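PDB 3E05: precorrin-6Y C5,15-methyltransferase (Decarboxylating) from Geobacter metallireducens, which probably transfers methyl groups from S-adenosyl-L-methionine to precorrin-6Y and decarboxylates it on the route to adenosylcobalamin, this chain being its C-terminal domain. Local coordinates for residues D[68-73]-D[93-98]; D[11-16]-D[23-28]. All blocks are in the same frame, centred on the assembly; numbering follows the deposited sequence.

Interaction 1 of 2, residues D[68-73]-D[93-98]; sequences FALERN and TLVEAF
L70 and V95 lie side by side and point the same way from adjacent strands, with L70 CG 3.9 Å from V95 CB. The strands, 66-71 and 92-96, are the two arms of a beta-alpha-beta unit whose helix is 74-86, in the S-adenosylmethionine-dependent methyltransferase (Rossmann-like) fold. L70 CG stands anti to its carbonyl carbon (chi1 -86°), and beyond it CD2 reaches A97 CB at 3.8 Å. On the same face of the sheet F68 continues the row: its CD1 lies 3.7 Å from T93 CB, while V95 CG2 comes to the ring edge near its plane. L106, from a loop, touches both F68 and L70 there. The other face carries A69, L94 and E71, with helix 74-86 over it, since I80 meets both L94 and E71.

Between the faces runs a parallel ladder. The A69 N-H bonds T93 O, V95 N returns a bond of 2.8 Å to A69 O, and E71 N donates to V95 O almost in line with the carbonyl (C=O...N angle 172°). L94 CD1 also rests on A69 O. The ladder weakens at its C-terminal end, where A97 N to E71 O is a weak bond of 3.3 Å. Past it, R72 and F98 run alongside each other, R72 CD 3.4 Å from F98 CD1, with guanidinium and ring planes 26° apart.

The polar edge is the turn into helix 74-86. N73 is its N-cap, its OD1 accepting from Q75 N. The E71 carboxylate is held on both oxygens: OE1 accepts from G50 N, tying the turn to the loop after strand 43-47, and OE2 uses its anti lone pair to take the N73 N-H at 2.9 Å.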
# COMPACT_ATOMS: atom_id res chain seq x y z
N PHE D 68 -5.59 -28.46 -14.92
CA PHE D 68 -6.91 -28.94 -14.55
C PHE D 68 -7.57 -27.92 -13.64
O PHE D 68 -7.06 -27.63 -12.55
CB PHE D 68 -6.80 -30.32 -13.88
CG PHE D 68 -6.18 -31.36 -14.78
CD1 PHE D 68 -6.98 -32.09 -15.66
CD2 PHE D 68 -4.80 -31.58 -14.77
CE1 PHE D 68 -6.41 -33.04 -16.52
CE2 PHE D 68 -4.23 -32.52 -15.62
CZ PHE D 68 -5.04 -33.25 -16.50
N ALA D 69 -8.67 -27.36 -14.13
CA ALA D 69 -9.38 -26.27 -13.49
C ALA D 69 -10.68 -26.77 -12.87
O ALA D 69 -11.63 -27.12 -13.58
CB ALA D 69 -9.67 -25.17 -14.52
N LEU D 70 -10.69 -26.80 -11.53
CA LEU D 70 -11.82 -27.32 -10.77
C LEU D 70 -12.72 -26.21 -10.27
O LEU D 70 -12.26 -25.25 -9.65
CB LEU D 70 -11.33 -28.16 -9.58
CG LEU D 70 -11.04 -29.63 -9.86
CD1 LEU D 70 -9.67 -29.80 -10.49
CD2 LEU D 70 -11.11 -30.41 -8.57
N GLU D 71 -14.02 -26.35 -10.53
CA GLU D 71 -15.01 -25.35 -10.13
C GLU D 71 -16.35 -25.99 -9.81
O GLU D 71 -16.85 -26.82 -10.58
CB GLU D 71 -15.14 -24.28 -11.22
CG GLU D 71 -16.19 -23.18 -10.97
CD GLU D 71 -15.97 -22.44 -9.65
OE1 GLU D 71 -14.89 -21.87 -9.45
OE2 GLU D 71 -16.90 -22.46 -8.82
N ARG D 72 -16.92 -25.62 -8.66
CA ARG D 72 -18.19 -26.17 -8.18
C ARG D 72 -19.43 -25.39 -8.64
O ARG D 72 -20.50 -25.97 -8.82
CB ARG D 72 -18.17 -26.30 -6.64
CG ARG D 72 -18.22 -24.97 -5.88
CD ARG D 72 -17.84 -25.14 -4.42
NE ARG D 72 -18.37 -24.08 -3.56
CZ ARG D 72 -17.76 -22.92 -3.33
NH1 ARG D 72 -16.59 -22.64 -3.89
NH2 ARG D 72 -18.33 -22.03 -2.53
N ASN D 73 -19.29 -24.08 -8.82
CA ASN D 73 -20.42 -23.20 -9.14
C ASN D 73 -20.83 -23.24 -10.62
O ASN D 73 -20.02 -22.90 -11.48
CB ASN D 73 -20.10 -21.77 -8.69
CG ASN D 73 -21.32 -20.85 -8.67
OD1 ASN D 73 -22.03 -20.69 -9.66
ND2 ASN D 73 -21.54 -20.20 -7.53
N THR D 93 -8.19 -28.53 -18.88
CA THR D 93 -9.37 -29.35 -18.76
C THR D 93 -10.24 -28.83 -17.62
O THR D 93 -9.79 -28.76 -16.47
CB THR D 93 -9.00 -30.83 -18.55
OG1 THR D 93 -8.30 -31.29 -19.71
CG2 THR D 93 -10.25 -31.67 -18.35
N LEU D 94 -11.47 -28.43 -17.95
CA LEU D 94 -12.43 -27.98 -16.97
C LEU D 94 -13.03 -29.18 -16.27
O LEU D 94 -13.59 -30.07 -16.91
CB LEU D 94 -13.52 -27.13 -17.62
CG LEU D 94 -14.75 -26.80 -16.77
CD1 LEU D 94 -14.38 -26.04 -15.48
CD2 LEU D 94 -15.77 -26.03 -17.59
N VAL D 95 -12.90 -29.21 -14.95
CA VAL D 95 -13.38 -30.31 -14.12
C VAL D 95 -14.46 -29.77 -13.18
O VAL D 95 -14.22 -28.83 -12.42
CB VAL D 95 -12.24 -30.97 -13.31
CG1 VAL D 95 -12.76 -32.16 -12.52
CG2 VAL D 95 -11.10 -31.40 -14.24
N GLU D 96 -15.65 -30.34 -13.25
CA GLU D 96 -16.74 -29.91 -12.38
C GLU D 96 -16.71 -30.71 -11.07
O GLU D 96 -17.04 -31.90 -11.05
CB GLU D 96 -18.08 -30.04 -13.11
CG GLU D 96 -19.28 -29.62 -12.29
CD GLU D 96 -20.61 -29.80 -13.01
OE1 GLU D 96 -20.62 -30.08 -14.24
OE2 GLU D 96 -21.65 -29.65 -12.33
N ALA D 97 -16.31 -30.04 -9.99
CA ALA D 97 -16.07 -30.72 -8.71
C ALA D 97 -16.06 -29.75 -7.54
O ALA D 97 -15.82 -28.56 -7.70
CB ALA D 97 -14.74 -31.48 -8.76
N PHE D 98 -16.32 -30.30 -6.35
CA PHE D 98 -16.24 -29.58 -5.09
C PHE D 98 -15.07 -30.19 -4.33
O PHE D 98 -15.25 -31.09 -3.51
CB PHE D 98 -17.58 -29.74 -4.32
CG PHE D 98 -17.66 -28.96 -3.02
CD1 PHE D 98 -16.79 -27.91 -2.71
CD2 PHE D 98 -18.66 -29.27 -2.10
CE1 PHE D 98 -16.90 -27.21 -1.51
CE2 PHE D 98 -18.79 -28.58 -0.89
CZ PHE D 98 -17.90 -27.54 -0.60

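Interaction 2 of 2, residues D[11-16]-D[23-28]; sequences IDDDEF and ITKQEV
D13 CG stands anti to its carbonyl carbon (chi1 -72°), which carries the carboxylate to the backbone N of Q26, while I23 CG1 lies anti to its backbone N (chi1 -152°), on the way to the F16 ring. Both D13 oxygens face Q26 N, but each bond is weak: OD1 is 2.8 Å from Q26 N with a bent N-H...O angle of 115°, and the bond to OD2 is straighter but long, 3.5 Å from Q26 N. The stronger partner of OD1 is R29, one turn into the helix, by a salt bridge; R29 also donates to I11 O and T24 O, gathering both segments. A water donates to D13 OD2 at 2.6 Å and to E27 OE1, bridging two carboxylates that would otherwise probably repel. K25 CB packs against D13 OD2, the two side chains crossing at about a right angle. An alanine at D13 would remove the carboxylate and would probably leave R29 without this salt-bridge mate and the bridging water held from one side only.

On the apolar side of the contact, I23 CD1 touches F16 CD2 at 3.6 Å and lies equally close to D13 O. That carbonyl oxygen also sits at the edge of the F16 ring, in its plane, and the ring of F87 also meets that of F16. Q26 OE1 bonds K35 of the second subunit, so the helix start also borders the subunit interface. Backbone bonds from E15 N to D12 O and from F16 N to D13 O form the 3-10 segment 13-15, and the contact as a whole joins this N-terminal turn to the start of helix 26-35, whose N-cap is K25.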
# COMPACT_ATOMS: atom_id res chain seq x y z
N ILE D 11 -3.54 -10.30 -20.07
CA ILE D 11 -4.85 -10.15 -20.71
C ILE D 11 -5.70 -9.24 -19.82
O ILE D 11 -5.75 -9.43 -18.60
CB ILE D 11 -5.56 -11.52 -20.93
CG1 ILE D 11 -4.69 -12.45 -21.79
CG2 ILE D 11 -6.92 -11.32 -21.61
CD1 ILE D 11 -5.03 -13.94 -21.65
N ASP D 12 -6.34 -8.23 -20.42
CA ASP D 12 -7.17 -7.28 -19.68
C ASP D 12 -8.30 -8.01 -18.95
O ASP D 12 -8.92 -8.91 -19.52
CB ASP D 12 -7.75 -6.22 -20.61
CG ASP D 12 -8.37 -5.07 -19.86
OD1 ASP D 12 -7.62 -4.20 -19.38
OD2 ASP D 12 -9.62 -5.02 -19.75
N ASP D 13 -8.56 -7.60 -17.70
CA ASP D 13 -9.57 -8.22 -16.87
C ASP D 13 -10.94 -8.28 -17.56
O ASP D 13 -11.64 -9.30 -17.50
CB ASP D 13 -9.72 -7.47 -15.54
CG ASP D 13 -8.54 -7.68 -14.59
OD1 ASP D 13 -7.75 -8.62 -14.77
OD2 ASP D 13 -8.43 -6.88 -13.64
N ASP D 14 -11.27 -7.19 -18.27
CA ASP D 14 -12.58 -7.05 -18.90
C ASP D 14 -12.77 -7.90 -20.17
O ASP D 14 -13.85 -7.90 -20.77
CB ASP D 14 -12.87 -5.56 -19.15
CG ASP D 14 -12.96 -4.77 -17.84
OD1 ASP D 14 -13.24 -5.37 -16.78
OD2 ASP D 14 -12.75 -3.54 -17.88
N GLU D 15 -11.73 -8.65 -20.54
CA GLU D 15 -11.81 -9.60 -21.66
C GLU D 15 -12.30 -10.96 -21.19
O GLU D 15 -12.53 -11.84 -22.01
CB GLU D 15 -10.46 -9.75 -22.35
CG GLU D 15 -9.97 -8.52 -23.08
CD GLU D 15 -10.63 -8.31 -24.43
OE1 GLU D 15 -11.28 -9.25 -24.96
OE2 GLU D 15 -10.50 -7.20 -24.98
N PHE D 16 -12.42 -11.14 -19.88
CA PHE D 16 -12.88 -12.40 -19.32
C PHE D 16 -14.36 -12.30 -18.96
O PHE D 16 -14.81 -11.27 -18.45
CB PHE D 16 -12.11 -12.79 -18.05
CG PHE D 16 -10.65 -13.09 -18.28
CD1 PHE D 16 -10.23 -14.38 -18.56
CD2 PHE D 16 -9.69 -12.08 -18.19
CE1 PHE D 16 -8.88 -14.68 -18.78
CE2 PHE D 16 -8.34 -12.37 -18.39
CZ PHE D 16 -7.94 -13.67 -18.70
N ILE D 23 -12.82 -12.43 -10.38
CA ILE D 23 -11.57 -12.57 -11.13
C ILE D 23 -10.31 -12.31 -10.28
O ILE D 23 -10.32 -11.48 -9.34
CB ILE D 23 -11.59 -11.69 -12.43
CG1 ILE D 23 -10.69 -12.30 -13.51
CG2 ILE D 23 -11.20 -10.22 -12.15
CD1 ILE D 23 -10.65 -11.49 -14.77
N THR D 24 -9.25 -13.07 -10.57
CA THR D 24 -7.91 -12.74 -10.09
C THR D 24 -7.46 -11.64 -11.04
O THR D 24 -7.24 -11.89 -12.22
CB THR D 24 -6.97 -13.97 -10.19
OG1 THR D 24 -7.52 -15.04 -9.42
CG2 THR D 24 -5.58 -13.66 -9.65
N LYS D 25 -7.38 -10.42 -10.52
CA LYS D 25 -7.11 -9.24 -11.35
C LYS D 25 -5.71 -9.33 -11.93
O LYS D 25 -4.86 -9.99 -11.36
CB LYS D 25 -7.29 -7.97 -10.53
CG LYS D 25 -8.70 -7.82 -9.93
CD LYS D 25 -8.99 -6.40 -9.51
CE LYS D 25 -10.16 -6.36 -8.55
NZ LYS D 25 -11.42 -6.68 -9.27
N GLN D 26 -5.49 -8.64 -13.05
CA GLN D 26 -4.33 -8.84 -13.91
C GLN D 26 -2.94 -8.78 -13.26
O GLN D 26 -2.11 -9.67 -13.48
CB GLN D 26 -4.43 -7.86 -15.08
CG GLN D 26 -3.32 -7.93 -16.09
CD GLN D 26 -3.06 -6.57 -16.69
OE1 GLN D 26 -2.05 -5.94 -16.40
NE2 GLN D 26 -3.99 -6.10 -17.50
N GLU D 27 -2.68 -7.72 -12.48
CA GLU D 27 -1.41 -7.52 -11.79
C GLU D 27 -1.09 -8.65 -10.81
O GLU D 27 0.01 -9.25 -10.87
CB GLU D 27 -1.41 -6.16 -11.09
CG GLU D 27 -1.61 -4.97 -12.06
CD GLU D 27 -3.08 -4.67 -12.40
OE1 GLU D 27 -4.02 -5.31 -11.87
OE2 GLU D 27 -3.28 -3.78 -13.25
N VAL D 28 -2.06 -8.95 -9.95
CA VAL D 28 -1.98 -10.01 -8.95
C VAL D 28 -1.86 -11.39 -9.64
O VAL D 28 -1.13 -12.25 -9.19
CB VAL D 28 -3.18 -9.94 -7.97
CG1 VAL D 28 -3.42 -11.26 -7.26
CG2 VAL D 28 -2.96 -8.82 -6.94
O HOH W 1 -6.58 -5.08 -13.04

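Overall arrangement
The two contacts follow each other in series: 11-16 with 23-28 closes before 68-73 with 93-98 opens. Their centres lie about 20 Å apart and their nearest atoms about 10 Å, so they do not touch. Interaction 2 sits in the N-terminal lead-in, where a loop meets the start of helix 26-35 beside the second subunit. Interaction 1 lies in the seven-stranded mixed sheet, pairing 92-96, one of its two outermost strands within this chain, with 66-71, and no other chain touches it. Helix 53-61, following strand 43-47, flanks interaction 2, and strand 43-47 pairs with 66-71. One contact therefore belongs to the sheet's edge, the other to the N-terminal lead-in next to the subunit interface.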